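Local coordinates for protein 5-formyl-3-hydroxy-2-methylpyridine 4-carboxylate 5-dehydrogenase (Mesorhizobium japonicum MAFF 303099, PDB 4OM8) that oxidises the vitamin B6 breakdown intermediate 5-formyl-3-hydroxy-2-methylpyridine-4-carboxylate with NAD(+), and can also reduce it with NADH to 4-pyridoxic acid, at residues P15-R20 with M136-P141. Sequence-based numbering, arbitrary orientation.
With NAD (nicotinamide-adenine-dinucleotide), chain C.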
loop_
_atom_site.group_PDB
_atom_site.type_symbol
_atom_site.label_atom_id
_atom_site.label_comp_id
_atom_site.label_asym_id
_atom_site.label_seq_id
_atom_site.Cartn_x
_atom_site.Cartn_y
_atom_site.Cartn_z
ATOM N N PRO A 15 -16.439 -6.713 -18.208
ATOM C CA PRO A 15 -17.263 -7.812 -17.701
ATOM C C PRO A 15 -17.496 -7.770 -16.196
ATOM O O PRO A 15 -18.624 -7.984 -15.760
ATOM C CB PRO A 15 -16.455 -9.049 -18.087
ATOM C CG PRO A 15 -15.738 -8.625 -19.311
ATOM C CD PRO A 15 -15.347 -7.208 -19.064
ATOM N N GLY A 16 -16.459 -7.504 -15.413
ATOM C CA GLY A 16 -16.632 -7.435 -13.972
ATOM C C GLY A 16 -17.477 -6.248 -13.545
ATOM O O GLY A 16 -18.250 -6.324 -12.581
ATOM N N MET A 17 -17.316 -5.136 -14.258
ATOM C CA MET A 17 -18.123 -3.949 -14.021
ATOM C C MET A 17 -19.609 -4.255 -14.252
ATOM O O MET A 17 -20.477 -3.894 -13.437
ATOM C CB MET A 17 -17.670 -2.819 -14.939
ATOM C CG MET A 17 -18.344 -1.503 -14.636
ATOM S SD MET A 17 -17.992 -0.245 -15.887
ATOM C CE MET A 17 -16.218 -0.044 -15.686
ATOM N N ALA A 18 -19.887 -4.916 -15.373
ATOM C CA ALA A 18 -21.264 -5.274 -15.716
ATOM C C ALA A 18 -21.855 -6.208 -14.665
ATOM O O ALA A 18 -22.966 -5.983 -14.166
ATOM C CB ALA A 18 -21.319 -5.923 -17.102
ATOM N N ALA A 19 -21.108 -7.242 -14.313
ATOM C CA ALA A 19 -21.577 -8.192 -13.310
ATOM C C ALA A 19 -21.855 -7.501 -11.970
ATOM O O ALA A 19 -22.869 -7.763 -11.327
ATOM C CB ALA A 19 -20.564 -9.304 -13.134
ATOM N N ARG A 20 -20.961 -6.601 -11.558
ATOM C CA ARG A 20 -21.092 -5.992 -10.242
ATOM C C ARG A 20 -22.280 -5.053 -10.198
ATOM O O ARG A 20 -22.986 -4.986 -9.191
ATOM C CB ARG A 20 -19.821 -5.229 -9.851
ATOM C CG ARG A 20 -19.909 -4.586 -8.468
ATOM C CD ARG A 20 -20.135 -5.654 -7.423
ATOM N NE ARG A 20 -20.310 -5.143 -6.064
ATOM C CZ ARG A 20 -21.480 -4.780 -5.548
ATOM N NH1 ARG A 20 -22.589 -4.834 -6.288
ATOM N NH2 ARG A 20 -21.548 -4.365 -4.288
ATOM N N MET A 136 -16.118 8.360 -13.590
ATOM C CA MET A 136 -16.444 7.274 -12.673
ATOM C C MET A 136 -15.337 6.250 -12.856
ATOM O O MET A 136 -15.395 5.402 -13.749
ATOM C CB MET A 136 -17.820 6.677 -12.979
ATOM C CG MET A 136 -18.289 5.623 -12.000
ATOM S SD MET A 136 -19.738 4.785 -12.676
ATOM C CE MET A 136 -20.342 3.932 -11.213
ATOM N N HIS A 137 -14.307 6.361 -12.021
ATOM C CA HIS A 137 -13.066 5.655 -12.270
ATOM C C HIS A 137 -12.957 4.426 -11.377
ATOM O O HIS A 137 -12.725 4.533 -10.178
ATOM C CB HIS A 137 -11.883 6.595 -12.052
ATOM C CG HIS A 137 -10.556 5.944 -12.253
ATOM N ND1 HIS A 137 -9.652 5.788 -11.228
ATOM C CD2 HIS A 137 -9.983 5.401 -13.355
ATOM C CE1 HIS A 137 -8.572 5.183 -11.689
ATOM N NE2 HIS A 137 -8.742 4.943 -12.978
ATOM N N TRP A 138 -13.170 3.267 -11.988
ATOM C CA TRP A 138 -13.082 1.986 -11.313
ATOM C C TRP A 138 -11.638 1.526 -11.239
ATOM O O TRP A 138 -10.752 2.132 -11.846
ATOM C CB TRP A 138 -13.912 0.945 -12.055
ATOM C CG TRP A 138 -15.389 1.227 -12.137
ATOM C CD1 TRP A 138 -16.008 2.283 -12.763
ATOM C CD2 TRP A 138 -16.430 0.405 -11.610
ATOM N NE1 TRP A 138 -17.379 2.170 -12.639
ATOM C CE2 TRP A 138 -17.661 1.027 -11.932
ATOM C CE3 TRP A 138 -16.445 -0.796 -10.888
ATOM C CZ2 TRP A 138 -18.888 0.480 -11.561
ATOM C CZ3 TRP A 138 -17.667 -1.332 -10.510
ATOM C CH2 TRP A 138 -18.873 -0.696 -10.851
ATOM N N SER A 139 -11.401 0.454 -10.492
ATOM C CA SER A 139 -10.067 -0.140 -10.406
ATOM C C SER A 139 -10.096 -1.613 -10.804
ATOM O O SER A 139 -11.121 -2.275 -10.670
ATOM C CB SER A 139 -9.499 0.012 -8.988
ATOM O OG SER A 139 -9.221 1.375 -8.676
ATOM N N ASN A 140 -8.971 -2.122 -11.301
ATOM C CA ASN A 140 -8.905 -3.507 -11.761
ATOM C C ASN A 140 -8.536 -4.447 -10.621
ATOM O O ASN A 140 -7.553 -4.199 -9.936
ATOM C CB ASN A 140 -7.884 -3.620 -12.891
ATOM C CG ASN A 140 -7.833 -5.007 -13.496
ATOM O OD1 ASN A 140 -8.858 -5.661 -13.678
ATOM N ND2 ASN A 140 -6.629 -5.449 -13.845
ATOM N N PRO A 141 -9.322 -5.518 -10.402
ATOM C CA PRO A 141 -10.534 -5.953 -11.108
ATOM C C PRO A 141 -11.770 -5.227 -10.597
ATOM O O PRO A 141 -11.955 -5.085 -9.394
ATOM C CB PRO A 141 -10.604 -7.467 -10.797
ATOM C CG PRO A 141 -9.256 -7.804 -10.155
ATOM C CD PRO A 141 -8.868 -6.544 -9.449
HETATM P PA NAD C . -9.112 -2.530 -22.990
HETATM O O1A NAD C . -8.149 -2.133 -24.096
HETATM O O2A NAD C . -8.914 -3.830 -22.228
HETATM O O5B NAD C . -10.594 -2.544 -23.618
HETATM C C5B NAD C . -11.061 -1.513 -24.490
HETATM C C4B NAD C . -12.266 -2.057 -25.242
HETATM O O4B NAD C . -12.904 -0.995 -25.951
HETATM C C3B NAD C . -11.849 -3.110 -26.269
HETATM O O3B NAD C . -12.565 -4.332 -26.046
HETATM C C2B NAD C . -12.204 -2.471 -27.606
HETATM O O2B NAD C . -12.616 -3.401 -28.620
HETATM C C1B NAD C . -13.333 -1.541 -27.208
HETATM N N9A NAD C . -13.614 -0.431 -28.135
HETATM C C8A NAD C . -12.743 0.269 -28.881
HETATM N N7A NAD C . -13.386 1.233 -29.586
HETATM C C5A NAD C . -14.693 1.157 -29.284
HETATM C C6A NAD C . -15.924 1.869 -29.671
HETATM N N6A NAD C . -15.895 2.900 -30.550
HETATM N N1A NAD C . -17.085 1.457 -29.117
HETATM C C2A NAD C . -17.138 0.436 -28.245
HETATM N N3A NAD C . -16.057 -0.257 -27.850
HETATM C C4A NAD C . -14.835 0.054 -28.333
HETATM O O3 NAD C . -9.223 -1.257 -22.006
HETATM P PN NAD C . -9.496 -1.286 -20.420
HETATM O O1N NAD C . -8.221 -1.674 -19.695
HETATM O O2N NAD C . -10.771 -2.026 -20.084
HETATM O O5D NAD C . -9.742 0.270 -20.126
HETATM C C5D NAD C . -10.868 0.972 -20.666
HETATM C C4D NAD C . -10.876 2.369 -20.056
HETATM O O4D NAD C . -10.868 2.220 -18.639
HETATM C C3D NAD C . -9.629 3.168 -20.401
HETATM O O3D NAD C . -10.003 4.548 -20.407
HETATM C C2D NAD C . -8.701 2.930 -19.225
HETATM O O2D NAD C . -7.814 4.031 -19.005
HETATM C C1D NAD C . -9.690 2.813 -18.077
HETATM N N1N NAD C . -9.226 2.008 -16.936
HETATM C C2N NAD C . -8.403 0.949 -17.080
HETATM C C3N NAD C . -8.016 0.210 -15.959
HETATM C C7N NAD C . -7.071 -0.960 -16.043
HETATM O O7N NAD C . -6.973 -1.640 -17.054
HETATM N N7N NAD C . -6.326 -1.210 -14.967
HETATM C C4N NAD C . -8.488 0.567 -14.702
HETATM C C5N NAD C . -9.345 1.653 -14.589
HETATM C C6N NAD C . -9.705 2.352 -15.733
#
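One face of the W138 indole carries the M17 side chain, while R20 brings its CG to the edge of the six-membered ring, 4.4 Å from W138 CZ3. Over the face, M17 CG stands 3.7 Å from the centroid of the six-membered ring, 13° off its normal, a CH-pi contact. M17 SD continues over the five-membered ring, 4.3 Å from that centroid, making a Met-aromatic contact. The bend at chi3 (-64°) brings the terminal methyl back to the same ring, with M17 CE 3.7 Å from W138 CD1. At the indole nitrogen, a weak hydrogen bond runs from W138 NE1 to M136 SD (3.5 Å), while the guanidinium of R20 leads away to the carbonyl of I171. Substituting an alanine for W138 would probably open a gap beneath M17, leaving its thioether free to turn. The same residue reaches the cofactor through its backbone: W138 O lies 3.1 Å from NAD C5N, and the neighbouring H137, thought important for catalysis, sets NE2 3.7 Å from that carbon. The example thus illustrates how a Rossmann-type NAD-binding domain packs helix 14-23, which follows its glycine-rich turn, against the loop after strand 133-137 beside the nicotinamide site.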